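Local atomic coordinates of putative chorismate mutase (Yersinia pestis biovar Microtus str. 91001, PDB entry 2GBB), a protein that catalyses the Claisen rearrangement of chorismate to prephenate as a secreted, all-helical enzyme and may contribute to the pathogenicity of the bacterium. Residues Glu109-Ala112 with Glu113-Thr117; Glu56-Lys59 with Pro60-Val63; Ala46-Ser50 with Leu51-Gly55. All coordinates share one frame; numbering follows the deposited sequence. Where two conformers were deposited one is given.

Contact 1. Residues Glu109-Ala112 with Glu113-Thr117; sequences EQIA and EELKT
In the last turns of helix 93-117, Gln110 and Glu114 form an i to i+4 side-chain bridge over an unbroken run of backbone hydrogen bonds. Glu113, Glu114, Leu115 and Lys116 each give their N-H to the carbonyl four residues earlier, with Glu114 N 2.9 Å from Gln110 O. The bridge runs from Gln110 NE2 to Glu114 OE2, 3.1 Å, with the acceptor close to the amide plane and the anti lone pair of the carboxylate in use. Gln110 reaches it because its chain, with CG anti to the backbone N (chi1 -167°), folds back at chi2. The two flat groups are steeply turned, their planes 70° apart. On another side of the helix Ile111 and Leu115 run alongside each other, CG2 of Ile111 touching CD2 of Leu115 at 3.6 Å. Lys116 lays its aliphatic chain past the carbonyl of Ala112, its CG 3.3 Å from Ala112 O, and its NZ bonds to Leu51 O in the loop before helix 55-82. Glu114 has further partners near the N terminus, the strongest being Gln5: OE2 also accepts from Gln5 N, and OE1 from Gly4 N. With three N-H donors on its two oxygens, the buried carboxylate is probably stabilised as an anion, and Gln110 helps to fix the rotation of this group, through which Glu114 holds the N-terminal segment to the helix.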
ATOM      1  N   GLU A 109      11.306 -27.132   5.386  1.00 28.62           N
ATOM      2  CA  GLU A 109      11.923 -28.195   6.179  1.00 30.90           C
ATOM      3  C   GLU A 109      11.071 -28.503   7.407  1.00 31.05           C
ATOM      4  O   GLU A 109      10.824 -29.670   7.711  1.00 32.38           O
ATOM      5  CB  GLU A 109      13.342 -27.820   6.635  1.00 29.08           C
ATOM      6  CG  GLU A 109      14.299 -27.713   5.489  1.00 33.11           C
ATOM      7  CD  GLU A 109      15.690 -27.249   5.907  1.00 34.94           C
ATOM      8  OE1 GLU A 109      15.850 -26.363   6.765  1.00 34.79           O
ATOM      9  OE2 GLU A 109      16.651 -27.774   5.351  1.00 40.11           O
ATOM     10  N   GLN A 110      10.597 -27.463   8.090  1.00 31.12           N
ATOM     11  CA  GLN A 110       9.787 -27.664   9.271  1.00 30.17           C
ATOM     12  C   GLN A 110       8.431 -28.309   8.975  1.00 30.70           C
ATOM     13  O   GLN A 110       7.951 -29.187   9.735  1.00 30.11           O
ATOM     14  CB  GLN A 110       9.593 -26.328   9.988  1.00 31.02           C
ATOM     15  CG  GLN A 110       9.014 -26.437  11.404  1.00 32.53           C
ATOM     16  CD  GLN A 110       9.783 -27.408  12.297  1.00 36.11           C
ATOM     17  OE1 GLN A 110      11.004 -27.373  12.360  1.00 38.79           O
ATOM     18  NE2 GLN A 110       9.060 -28.270  12.989  1.00 36.05           N
ATOM     19  N   ILE A 111       7.774 -27.842   7.921  1.00 29.68           N
ATOM     20  CA  ILE A 111       6.521 -28.462   7.477  1.00 30.21           C
ATOM     21  C   ILE A 111       6.688 -29.951   7.105  1.00 31.26           C
ATOM     22  O   ILE A 111       5.855 -30.789   7.485  1.00 30.53           O
ATOM     23  CB  ILE A 111       5.879 -27.693   6.283  1.00 29.72           C
ATOM     24  CG1 ILE A 111       5.230 -26.386   6.776  1.00 29.03           C
ATOM     25  CG2 ILE A 111       4.807 -28.549   5.622  1.00 28.25           C
ATOM     26  CD1 ILE A 111       4.807 -25.392   5.623  1.00 29.68           C
ATOM     27  N   ALA A 112       7.748 -30.270   6.365  1.00 32.21           N
ATOM     28  CA  ALA A 112       8.016 -31.651   5.959  1.00 33.85           C
ATOM     29  C   ALA A 112       8.206 -32.515   7.206  1.00 35.50           C
ATOM     30  O   ALA A 112       7.525 -33.512   7.377  1.00 35.52           O
ATOM     31  CB  ALA A 112       9.267 -31.732   5.059  1.00 33.43           C
ATOM     32  N   GLU A 113       9.134 -32.120   8.078  1.00 36.80           N
ATOM     33  CA  GLU A 113       9.313 -32.785   9.370  1.00 38.63           C
ATOM     34  C   GLU A 113       7.952 -33.023  10.088  1.00 38.45           C
ATOM     35  O   GLU A 113       7.592 -34.176  10.425  1.00 38.57           O
ATOM     36  CB  GLU A 113      10.292 -31.978  10.241  1.00 39.09           C
ATOM     37  CG  GLU A 113      10.866 -32.732  11.469  1.00 44.96           C
ATOM     38  CD  GLU A 113      10.251 -32.265  12.824  1.00 51.76           C
ATOM     39  OE1 GLU A 113       9.009 -32.143  12.918  1.00 53.08           O
ATOM     40  OE2 GLU A 113      11.021 -32.032  13.805  1.00 55.87           O
ATOM     41  N   GLU A 114       7.183 -31.959  10.291  1.00 38.15           N
ATOM     42  CA  GLU A 114       5.931 -32.074  11.025  1.00 38.52           C
ATOM     43  C   GLU A 114       4.938 -33.032  10.395  1.00 38.23           C
ATOM     44  O   GLU A 114       4.252 -33.781  11.085  1.00 37.47           O
ATOM     45  CB  GLU A 114       5.292 -30.699  11.232  1.00 38.54           C
ATOM     46  CG  GLU A 114       6.165 -29.811  12.147  1.00 41.72           C
ATOM     47  CD  GLU A 114       5.397 -28.694  12.830  1.00 45.82           C
ATOM     48  OE1 GLU A 114       4.149 -28.776  12.914  1.00 48.96           O
ATOM     49  OE2 GLU A 114       6.040 -27.729  13.286  1.00 47.46           O
ATOM     50  N   LEU A 115       4.830 -32.956   9.077  1.00 38.51           N
ATOM     51  CA  LEU A 115       3.938 -33.800   8.292  1.00 39.01           C
ATOM     52  C   LEU A 115       4.301 -35.275   8.443  1.00 40.10           C
ATOM     53  O   LEU A 115       3.401 -36.133   8.440  1.00 40.31           O
ATOM     54  CB  LEU A 115       4.022 -33.416   6.810  1.00 38.64           C
ATOM     55  CG  LEU A 115       2.858 -32.709   6.105  1.00 38.77           C
ATOM     56  CD1 LEU A 115       1.818 -32.020   7.014  1.00 36.10           C
ATOM     57  CD2 LEU A 115       3.362 -31.819   4.952  1.00 37.29           C
ATOM     58  N   LYS A 116       5.605 -35.557   8.521  1.00 39.96           N
ATOM     59  CA  LYS A 116       6.116 -36.923   8.746  1.00 42.49           C
ATOM     60  C   LYS A 116       5.840 -37.408  10.186  1.00 43.02           C
ATOM     61  O   LYS A 116       5.308 -38.495  10.391  1.00 43.62           O
ATOM     62  CB  LYS A 116       7.621 -36.996   8.431  1.00 41.65           C
ATOM     63  CG  LYS A 116       7.938 -36.756   6.963  1.00 43.89           C
ATOM     64  CD  LYS A 116       9.398 -36.287   6.681  1.00 43.65           C
ATOM     65  CE  LYS A 116       9.632 -36.288   5.175  1.00 45.43           C
ATOM     66  NZ  LYS A 116      10.986 -35.814   4.714  1.00 45.32           N
ATOM     67  N   THR A 117       6.153 -36.560  11.160  1.00 44.49           N
ATOM     68  CA  THR A 117       6.222 -36.929  12.579  1.00 45.90           C
ATOM     69  C   THR A 117       4.981 -36.610  13.429  1.00 47.54           C
ATOM     70  O   THR A 117       4.795 -37.197  14.493  1.00 47.66           O
ATOM     71  CB  THR A 117       7.472 -36.257  13.213  1.00 45.66           C
ATOM     72  OG1 THR A 117       8.654 -36.751  12.569  1.00 44.57           O
ATOM     73  CG2 THR A 117       7.574 -36.533  14.722  1.00 46.63           C
TER

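Contact 2. Residues Glu56-Lys59 with Pro60-Val63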
ATOM      1  N   GLU A  56       3.715 -29.070  -6.323  1.00 32.12           N
ATOM      2  CA  GLU A  56       2.500 -28.305  -6.617  1.00 32.38           C
ATOM      3  C   GLU A  56       1.647 -27.954  -5.341  1.00 32.01           C
ATOM      4  O   GLU A  56       1.049 -26.864  -5.259  1.00 30.61           O
ATOM      5  CB  GLU A  56       1.639 -29.059  -7.639  0.70 33.00           C
ATOM      6  CG  GLU A  56       0.642 -28.202  -8.393  0.70 37.72           C
ATOM      7  CD  GLU A  56       1.121 -27.810  -9.786  0.70 45.28           C
ATOM      8  OE1 GLU A  56       2.139 -27.078  -9.887  0.70 45.89           O
ATOM      9  OE2 GLU A  56       0.466 -28.229 -10.785  0.70 48.54           O
ATOM     10  N   SER A  57       1.648 -28.837  -4.322  1.00 30.99           N
ATOM     11  CA  SER A  57       0.926 -28.573  -3.038  1.00 30.59           C
ATOM     12  C   SER A  57       1.484 -27.391  -2.214  1.00 30.46           C
ATOM     13  O   SER A  57       0.806 -26.881  -1.316  1.00 30.81           O
ATOM     14  CB  SER A  57       0.889 -29.815  -2.143  1.00 29.79           C
ATOM     15  OG  SER A  57       2.072 -29.946  -1.362  1.00 27.09           O
ATOM     16  N   ILE A  58       2.715 -26.992  -2.525  1.00 29.13           N
ATOM     17  CA  ILE A  58       3.433 -25.881  -1.901  1.00 29.55           C
ATOM     18  C   ILE A  58       3.099 -24.470  -2.464  1.00 27.88           C
ATOM     19  O   ILE A  58       3.168 -23.447  -1.754  1.00 26.46           O
ATOM     20  CB  ILE A  58       4.950 -26.194  -2.034  1.00 30.77           C
ATOM     21  CG1 ILE A  58       5.393 -26.886  -0.752  1.00 34.60           C
ATOM     22  CG2 ILE A  58       5.818 -24.957  -2.390  1.00 31.87           C
ATOM     23  CD1 ILE A  58       5.185 -25.992   0.500  1.00 41.26           C
ATOM     24  N   LYS A  59       2.713 -24.430  -3.729  1.00 25.47           N
ATOM     25  CA  LYS A  59       2.489 -23.146  -4.400  1.00 25.38           C
ATOM     26  C   LYS A  59       1.443 -22.222  -3.785  1.00 23.93           C
ATOM     27  O   LYS A  59       1.705 -21.021  -3.709  1.00 24.26           O
ATOM     28  CB  LYS A  59       2.239 -23.323  -5.905  1.00 25.10           C
ATOM     29  CG  LYS A  59       2.006 -21.995  -6.605  1.00 23.12           C
ATOM     30  CD  LYS A  59       2.036 -22.165  -8.109  1.00 27.54           C
ATOM     31  CE  LYS A  59       1.857 -20.766  -8.793  1.00 27.35           C
ATOM     32  NZ  LYS A  59       1.977 -21.090 -10.276  1.00 30.93           N
ATOM     33  N   PRO A  60       0.272 -22.766  -3.344  1.00 23.64           N
ATOM     34  CA  PRO A  60      -0.688 -21.923  -2.674  1.00 23.76           C
ATOM     35  C   PRO A  60      -0.110 -21.213  -1.446  1.00 23.82           C
ATOM     36  O   PRO A  60      -0.330 -20.024  -1.258  1.00 22.55           O
ATOM     37  CB  PRO A  60      -1.823 -22.921  -2.340  1.00 24.24           C
ATOM     38  CG  PRO A  60      -1.769 -23.849  -3.505  1.00 23.24           C
ATOM     39  CD  PRO A  60      -0.291 -24.128  -3.483  1.00 23.05           C
ATOM     40  N   LEU A  61       0.681 -21.928  -0.659  1.00 24.41           N
ATOM     41  CA  LEU A  61       1.371 -21.358   0.500  1.00 24.03           C
ATOM     42  C   LEU A  61       2.357 -20.277   0.078  1.00 22.76           C
ATOM     43  O   LEU A  61       2.411 -19.237   0.690  1.00 21.77           O
ATOM     44  CB  LEU A  61       2.180 -22.422   1.220  1.00 24.65           C
ATOM     45  CG  LEU A  61       2.404 -22.319   2.727  1.00 27.46           C
ATOM     46  CD1 LEU A  61       3.770 -22.902   3.075  1.00 26.01           C
ATOM     47  CD2 LEU A  61       2.092 -20.977   3.409  1.00 28.49           C
HETATM   48  N   MSE A  62       3.129 -20.533  -0.960  1.00 23.54           N
HETATM   49  CA  MSE A  62       4.016 -19.478  -1.460  1.00 23.66           C
HETATM   50  C   MSE A  62       3.205 -18.278  -1.920  1.00 22.19           C
HETATM   51  O   MSE A  62       3.511 -17.186  -1.547  1.00 23.41           O
HETATM   52  CB  MSE A  62       4.928 -20.005  -2.552  1.00 22.76           C
HETATM   53  CG  MSE A  62       5.784 -21.148  -2.126  1.00 26.12           C
HETATM   54 SE   MSE A  62       6.696 -20.891  -0.389  0.70 34.38          SE
HETATM   55  CE  MSE A  62       7.676 -19.222  -0.793  1.00 28.49           C
ATOM     56  N   VAL A  63       2.150 -18.495  -2.715  1.00 23.02           N
ATOM     57  CA  VAL A  63       1.207 -17.417  -3.107  1.00 21.58           C
ATOM     58  C   VAL A  63       0.683 -16.633  -1.877  1.00 22.05           C
ATOM     59  O   VAL A  63       0.718 -15.405  -1.862  1.00 20.94           O
ATOM     60  CB  VAL A  63       0.056 -17.934  -4.016  1.00 21.67           C
ATOM     61  CG1 VAL A  63      -1.092 -16.894  -4.155  1.00 22.87           C
ATOM     62  CG2 VAL A  63       0.598 -18.287  -5.443  1.00 23.12           C
TER
HETATM   63  O   HOH W   1      -0.344 -24.871  -0.115  1.00 20.81           O
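Pro60 interrupts the backbone ladder of helix 55-82 where it follows Lys59: neither Pro60 N nor Leu61 N bonds to the carbonyl four residues back, and the regular pattern resumes with Met62 N to Ile58 O, 3.0 Å, and Val63 N to Lys59 O, 2.8 Å and almost straight at 178°. Proline has no N-H to offer, and its CD occupies the position facing the preceding turn, 3.5 Å from Glu56 O. A water enters the widened side of the kink. It donates to Ser57 O at 2.6 Å and accepts a weak bond from Leu61 N, linking the two turns.

Across the kink the side chains keep the i to i+4 spacing. Ile58 and Met62, the latter a selenomethionine, lie side by side and point the same way, with Ile58 CG2 3.8 Å from Met62 CG. The selenomethionine chain then bends at both chi2 and chi3, turning its tail away from Ile58. Lys59 is fully extended, with CG anti to the backbone N (chi1 180°), and its CG meets Val63 CG2 at 4.1 Å; the two chains cross at a slant. Val63 CG2 also packs at 3.4 Å on Lys59 O.

Ile58 and Met62 face helices 34-50 and 93-117, while Leu61 also meets helix 140-150. The side chain of Met62 comes to about 4 Å from that of Arg13, a residue that probably binds the substrate. The arrangement is a proline kink, set in a central helix of the all-alpha AroQ-type chorismate mutase fold.

Contact 3. Residues Ala46-Ser50 with Leu51-Gly55; sequences AQAES and LGLNG
Ala48 and Leu53 close the C-terminal end of helix 34-50 in a Schellman-type cap, the turn that carries the chain toward helix 55-82. Among the backbone bonds, the defining one is the 6-to-1 link from Leu53 N to Ala48 O, 2.8 Å. The same oxygen takes a second N-H, with Leu51 N 3.1 Å from Ala48 O, and the two donors reach it from opposite faces of the carbonyl plane. The two approaches differ: Leu53 N is tilted 32° from that plane, whereas Leu51 N stands well above it, off the lone pairs. Leu51 N also makes a weak bond to Gln47 O. The companion pair of a classical Schellman motif, Gly52 N and Glu49 O, is stretched to 3.6 Å. Gly52 itself turns the chain with left-handed backbone angles (phi 78°), at which a side chain would be pressed against the preceding carbonyl oxygen.

Apolar contact reinforces the cap across the same pair of positions, with the methyl of Ala48 against Leu53 CB at 3.8 Å. Leu51 folds its CG over Gln47 O, and its side chain also meets Leu108 and Glu109 of helix 93-117, as Leu53 meets Ala112; the loop thereby rests on that helix.

Side-chain polar bonds flank the turn. Gln47 sends its amide away from the loop, where OE1 bonds to Thr105 OG1. Asn54 is the N-cap of the next helix, its OD1 capping a backbone N in the first turn. At the helix end Ser50 OG, brought back by a chi1 of 57°, donates to Gln47 O at 2.8 Å, in the carbonyl plane and on a lone pair.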
ATOM      1  N   ALA A  46      11.186 -26.290  -6.104  1.00 32.23           N
ATOM      2  CA  ALA A  46      12.333 -27.156  -6.228  1.00 33.43           C
ATOM      3  C   ALA A  46      12.825 -27.625  -4.838  1.00 35.07           C
ATOM      4  O   ALA A  46      13.210 -28.752  -4.701  1.00 36.85           O
ATOM      5  CB  ALA A  46      13.438 -26.454  -7.010  1.00 32.29           C
ATOM      6  N   GLN A  47      12.821 -26.775  -3.817  1.00 35.79           N
ATOM      7  CA  GLN A  47      13.175 -27.198  -2.460  1.00 37.37           C
ATOM      8  C   GLN A  47      12.213 -28.246  -1.910  1.00 38.53           C
ATOM      9  O   GLN A  47      12.636 -29.313  -1.445  1.00 39.12           O
ATOM     10  CB  GLN A  47      13.247 -26.014  -1.507  1.00 37.35           C
ATOM     11  CG  GLN A  47      14.445 -25.151  -1.711  1.00 40.82           C
ATOM     12  CD  GLN A  47      14.487 -23.955  -0.814  1.00 44.27           C
ATOM     13  OE1 GLN A  47      15.523 -23.675  -0.229  1.00 48.36           O
ATOM     14  NE2 GLN A  47      13.367 -23.214  -0.704  1.00 47.56           N
ATOM     15  N   ALA A  48      10.920 -27.944  -1.959  1.00 39.55           N
ATOM     16  CA  ALA A  48       9.865 -28.924  -1.665  1.00 41.64           C
ATOM     17  C   ALA A  48      10.145 -30.356  -2.233  1.00 42.57           C
ATOM     18  O   ALA A  48      10.041 -31.355  -1.517  1.00 43.35           O
ATOM     19  CB  ALA A  48       8.477 -28.368  -2.116  1.00 41.54           C
ATOM     20  N   GLU A  49      10.519 -30.424  -3.502  1.00 43.43           N
ATOM     21  CA  GLU A  49      11.084 -31.623  -4.156  1.00 44.44           C
ATOM     22  C   GLU A  49      12.188 -32.355  -3.376  1.00 44.10           C
ATOM     23  O   GLU A  49      12.172 -33.595  -3.253  1.00 45.20           O
ATOM     24  CB  GLU A  49      11.737 -31.184  -5.480  1.00 44.56           C
ATOM     25  CG  GLU A  49      10.981 -31.392  -6.776  1.00 46.08           C
ATOM     26  CD  GLU A  49      11.974 -31.566  -7.969  1.00 48.02           C
ATOM     27  OE1 GLU A  49      12.746 -30.603  -8.246  1.00 49.28           O
ATOM     28  OE2 GLU A  49      12.004 -32.667  -8.613  1.00 49.20           O
ATOM     29  N   SER A  50      13.195 -31.612  -2.911  1.00 42.52           N
ATOM     30  CA  SER A  50      14.300 -32.239  -2.174  1.00 41.73           C
ATOM     31  C   SER A  50      13.881 -32.679  -0.760  1.00 40.91           C
ATOM     32  O   SER A  50      14.516 -33.529  -0.143  1.00 41.79           O
ATOM     33  CB  SER A  50      15.567 -31.354  -2.170  1.00 40.87           C
ATOM     34  OG  SER A  50      15.340 -30.048  -1.639  1.00 42.24           O
ATOM     35  N   LEU A  51      12.780 -32.128  -0.257  1.00 38.67           N
ATOM     36  CA  LEU A  51      12.366 -32.416   1.100  1.00 36.09           C
ATOM     37  C   LEU A  51      11.255 -33.453   1.197  1.00 35.42           C
ATOM     38  O   LEU A  51      10.747 -33.706   2.293  1.00 35.61           O
ATOM     39  CB  LEU A  51      11.949 -31.115   1.797  1.00 35.59           C
ATOM     40  CG  LEU A  51      13.026 -30.042   1.918  1.00 33.23           C
ATOM     41  CD1 LEU A  51      12.390 -28.682   2.310  1.00 31.09           C
ATOM     42  CD2 LEU A  51      14.110 -30.454   2.918  1.00 36.38           C
ATOM     43  N   GLY A  52      10.898 -34.089   0.082  1.00 33.07           N
ATOM     44  CA  GLY A  52       9.843 -35.081   0.108  1.00 31.71           C
ATOM     45  C   GLY A  52       8.441 -34.473   0.132  1.00 30.95           C
ATOM     46  O   GLY A  52       7.485 -35.130   0.497  1.00 30.19           O
ATOM     47  N   LEU A  53       8.322 -33.198  -0.250  1.00 30.10           N
ATOM     48  CA  LEU A  53       7.040 -32.544  -0.319  1.00 30.02           C
ATOM     49  C   LEU A  53       6.511 -32.658  -1.734  1.00 30.76           C
ATOM     50  O   LEU A  53       7.283 -32.739  -2.686  1.00 31.47           O
ATOM     51  CB  LEU A  53       7.131 -31.073   0.128  1.00 28.73           C
ATOM     52  CG  LEU A  53       7.507 -30.882   1.625  1.00 30.19           C
ATOM     53  CD1 LEU A  53       7.849 -29.433   1.986  1.00 27.68           C
ATOM     54  CD2 LEU A  53       6.400 -31.412   2.570  1.00 25.77           C
ATOM     55  N   ASN A  54       5.193 -32.706  -1.863  1.00 30.85           N
ATOM     56  CA  ASN A  54       4.547 -32.508  -3.144  1.00 31.36           C
ATOM     57  C   ASN A  54       4.702 -31.042  -3.658  1.00 31.02           C
ATOM     58  O   ASN A  54       4.103 -30.131  -3.094  1.00 30.09           O
ATOM     59  CB  ASN A  54       3.073 -32.862  -2.987  1.00 31.99           C
ATOM     60  CG  ASN A  54       2.335 -32.920  -4.303  1.00 35.37           C
ATOM     61  OD1 ASN A  54       2.267 -31.803  -4.987  1.00 37.39           O
ATOM     62  ND2 ASN A  54       1.802 -33.963  -4.680  1.00 33.53           N
ATOM     63  N   GLY A  55       5.482 -30.858  -4.728  1.00 30.03           N
ATOM     64  CA  GLY A  55       5.854 -29.550  -5.289  1.00 32.34           C
ATOM     65  C   GLY A  55       4.701 -28.597  -5.576  1.00 32.23           C
ATOM     66  O   GLY A  55       4.680 -27.490  -5.092  1.00 31.69           O
TER

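Overall arrangement
From the N terminus, contact 3 comes first, turning the end of helix 34-50 into the start of helix 55-82; contact 2 follows within the first turns of that helix, and contact 1 lies near the end of helix 93-117. Each is local, so none closes a long loop, and the three stand in series without nesting or crossing. In space they meet: Ile58 packs on Ala48 between contacts 2 and 3, Leu61 on Ile111 between contacts 2 and 1, and between contacts 1 and 3 Leu53 packs on Ala112 while Lys116 NZ reaches Leu51 O. They join three helices at one end of the bundle, where the backbones of Lys154 and Lys156 bond to that of residues 51-55.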